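Local coordinates for protein beta-lactamase (Mycobacterium tuberculosis, PDB 4WHI) that is of unknown function but forms the C-terminal domain of a penicillin-binding protein named as a beta-lactamase, at residues 15-21 and 60-64. Sequence-based numbering, arbitrary orientation.
Sequences SRPLNDY and GDTFT
Phe63 points the CE1–CZ edge of its ring into one face of Tyr21, a T-shaped stack with centroids 5.0 Å apart and planes at 77°. Phe63 CE1 stands over the centre of the tyrosine ring, and the closest carbons, Phe63 CZ and Tyr21 CE2, are 3.7 Å apart. Two smaller groups meet the same phenylalanine tip obliquely: Leu18 CD2 lies 4.0 Å from Phe63 CZ, and Ser15 CB is equally near it. Leu42 of strand 41-46 touches Leu18, Tyr21 and Phe63, joining this tight apolar side to the sheet. Tyr21 CG is anti to its carbonyl carbon (chi1 -55°), which carries the ring across toward the turn before strand 62-66. There Tyr21 OH donates to Asp61 OD1 at 2.6 Å, entering at the anti lone pair. The same Tyr21 OH accepts a bond from Arg16 N at 2.9 Å, which ties it to its own loop. Beyond this the contact is looser and more exposed: Arg16 brings only the aliphatic CG and CD near Asp61, CG lying 3.7 Å from Asp61 OD1, while its NH1 turns to Asp20 OD2 in a salt bridge within the loop. Holding both a donor and an acceptor, the phenol ties the loop before strand 23-25 to the 60-61 turn; the guanidinium, not in contact with Asp61, may add a modest electrostatic bias toward the ionised carboxylate.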
loop_
_atom_site.group_PDB
_atom_site.type_symbol
_atom_site.label_atom_id
_atom_site.label_comp_id
_atom_site.label_asym_id
_atom_site.label_seq_id
_atom_site.Cartn_x
_atom_site.Cartn_y
_atom_site.Cartn_z
ATOM N N SER A 15 6.216 2.477 -12.094
ATOM C CA SER A 15 5.729 3.495 -11.180
ATOM C C SER A 15 6.222 4.876 -11.613
ATOM O O SER A 15 7.171 5.001 -12.398
ATOM C CB SER A 15 6.197 3.200 -9.753
ATOM O OG SER A 15 7.596 3.390 -9.609
ATOM N N ARG A 16 5.561 5.904 -11.098
ATOM C CA ARG A 16 6.089 7.273 -11.111
ATOM C C ARG A 16 7.349 7.334 -10.242
ATOM O O ARG A 16 7.590 6.422 -9.450
ATOM C CB ARG A 16 5.051 8.256 -10.543
ATOM C CG ARG A 16 3.844 8.523 -11.435
ATOM C CD ARG A 16 2.932 9.601 -10.850
ATOM N NE ARG A 16 2.361 10.474 -11.889
ATOM C CZ ARG A 16 2.842 11.664 -12.263
ATOM N NH1 ARG A 16 3.923 12.193 -11.695
ATOM N NH2 ARG A 16 2.227 12.346 -13.225
ATOM N N PRO A 17 8.155 8.408 -10.375
ATOM C CA PRO A 17 9.221 8.645 -9.392
ATOM C C PRO A 17 8.638 8.512 -7.983
ATOM O O PRO A 17 7.539 9.008 -7.735
ATOM C CB PRO A 17 9.654 10.082 -9.676
ATOM C CG PRO A 17 9.267 10.338 -11.097
ATOM C CD PRO A 17 8.063 9.489 -11.375
ATOM N N LEU A 18 9.340 7.832 -7.084
ATOM C CA LEU A 18 8.728 7.437 -5.811
ATOM C C LEU A 18 8.330 8.623 -4.926
ATOM O O LEU A 18 7.385 8.518 -4.152
ATOM C CB LEU A 18 9.605 6.430 -5.068
ATOM C CG LEU A 18 9.717 5.055 -5.740
ATOM C CD1 LEU A 18 10.601 4.137 -4.918
ATOM C CD2 LEU A 18 8.353 4.412 -5.977
ATOM N N ASN A 19 9.011 9.755 -5.061
ATOM C CA ASN A 19 8.625 10.953 -4.310
ATOM C C ASN A 19 7.159 11.328 -4.525
ATOM O O ASN A 19 6.532 11.898 -3.640
ATOM C CB ASN A 19 9.522 12.144 -4.670
ATOM C CG ASN A 19 9.129 12.805 -5.982
ATOM O OD1 ASN A 19 9.593 12.428 -7.064
ATOM N ND2 ASN A 19 8.286 13.809 -5.889
ATOM N N ASP A 20 6.625 11.025 -5.709
ATOM C CA ASP A 20 5.246 11.405 -6.041
ATOM C C ASP A 20 4.206 10.804 -5.106
ATOM O O ASP A 20 3.146 11.392 -4.910
ATOM C CB ASP A 20 4.900 11.024 -7.483
ATOM C CG ASP A 20 5.429 12.010 -8.492
ATOM O OD1 ASP A 20 5.896 13.108 -8.102
ATOM O OD2 ASP A 20 5.367 11.683 -9.694
ATOM N N TYR A 21 4.514 9.642 -4.533
ATOM C CA TYR A 21 3.568 8.930 -3.666
ATOM C C TYR A 21 3.636 9.338 -2.196
ATOM O O TYR A 21 2.710 9.059 -1.417
ATOM C CB TYR A 21 3.795 7.431 -3.789
ATOM C CG TYR A 21 3.727 6.916 -5.212
ATOM C CD1 TYR A 21 2.515 6.811 -5.878
ATOM C CD2 TYR A 21 4.881 6.527 -5.889
ATOM C CE1 TYR A 21 2.449 6.328 -7.178
ATOM C CE2 TYR A 21 4.823 6.043 -7.188
ATOM C CZ TYR A 21 3.609 5.945 -7.825
ATOM O OH TYR A 21 3.557 5.462 -9.113
ATOM N N GLY A 60 1.883 -0.121 -12.423
ATOM C CA GLY A 60 1.498 1.271 -12.585
ATOM C C GLY A 60 1.608 1.990 -11.258
ATOM O O GLY A 60 2.666 1.986 -10.647
ATOM N N ASP A 61 0.507 2.579 -10.806
ATOM C CA ASP A 61 0.476 3.293 -9.528
ATOM C C ASP A 61 -0.062 2.421 -8.384
ATOM O O ASP A 61 -0.421 2.933 -7.326
ATOM C CB ASP A 61 -0.368 4.562 -9.653
ATOM C CG ASP A 61 0.213 5.552 -10.637
ATOM O OD1 ASP A 61 1.447 5.766 -10.644
ATOM O OD2 ASP A 61 -0.574 6.118 -11.413
ATOM N N THR A 62 -0.114 1.112 -8.605
ATOM C CA THR A 62 -0.565 0.174 -7.590
ATOM C C THR A 62 0.632 -0.551 -6.980
ATOM O O THR A 62 1.520 -1.010 -7.690
ATOM C CB THR A 62 -1.570 -0.838 -8.180
ATOM O OG1 THR A 62 -2.716 -0.130 -8.668
ATOM C CG2 THR A 62 -2.026 -1.855 -7.125
ATOM N N PHE A 63 0.640 -0.606 -5.650
ATOM C CA PHE A 63 1.622 -1.316 -4.857
ATOM C C PHE A 63 0.888 -2.344 -4.003
ATOM O O PHE A 63 -0.349 -2.342 -3.920
ATOM C CB PHE A 63 2.368 -0.328 -3.944
ATOM C CG PHE A 63 3.230 0.655 -4.686
ATOM C CD1 PHE A 63 2.660 1.738 -5.346
ATOM C CD2 PHE A 63 4.615 0.504 -4.723
ATOM C CE1 PHE A 63 3.452 2.643 -6.032
ATOM C CE2 PHE A 63 5.411 1.418 -5.412
ATOM C CZ PHE A 63 4.824 2.481 -6.065
ATOM N N THR A 64 1.641 -3.233 -3.371
ATOM C CA THR A 64 1.057 -4.151 -2.405
ATOM C C THR A 64 1.845 -4.152 -1.111
ATOM O O THR A 64 3.018 -3.753 -1.065
ATOM C CB THR A 64 0.979 -5.598 -2.936
ATOM O OG1 THR A 64 2.292 -6.066 -3.235
ATOM C CG2 THR A 64 0.071 -5.714 -4.184
#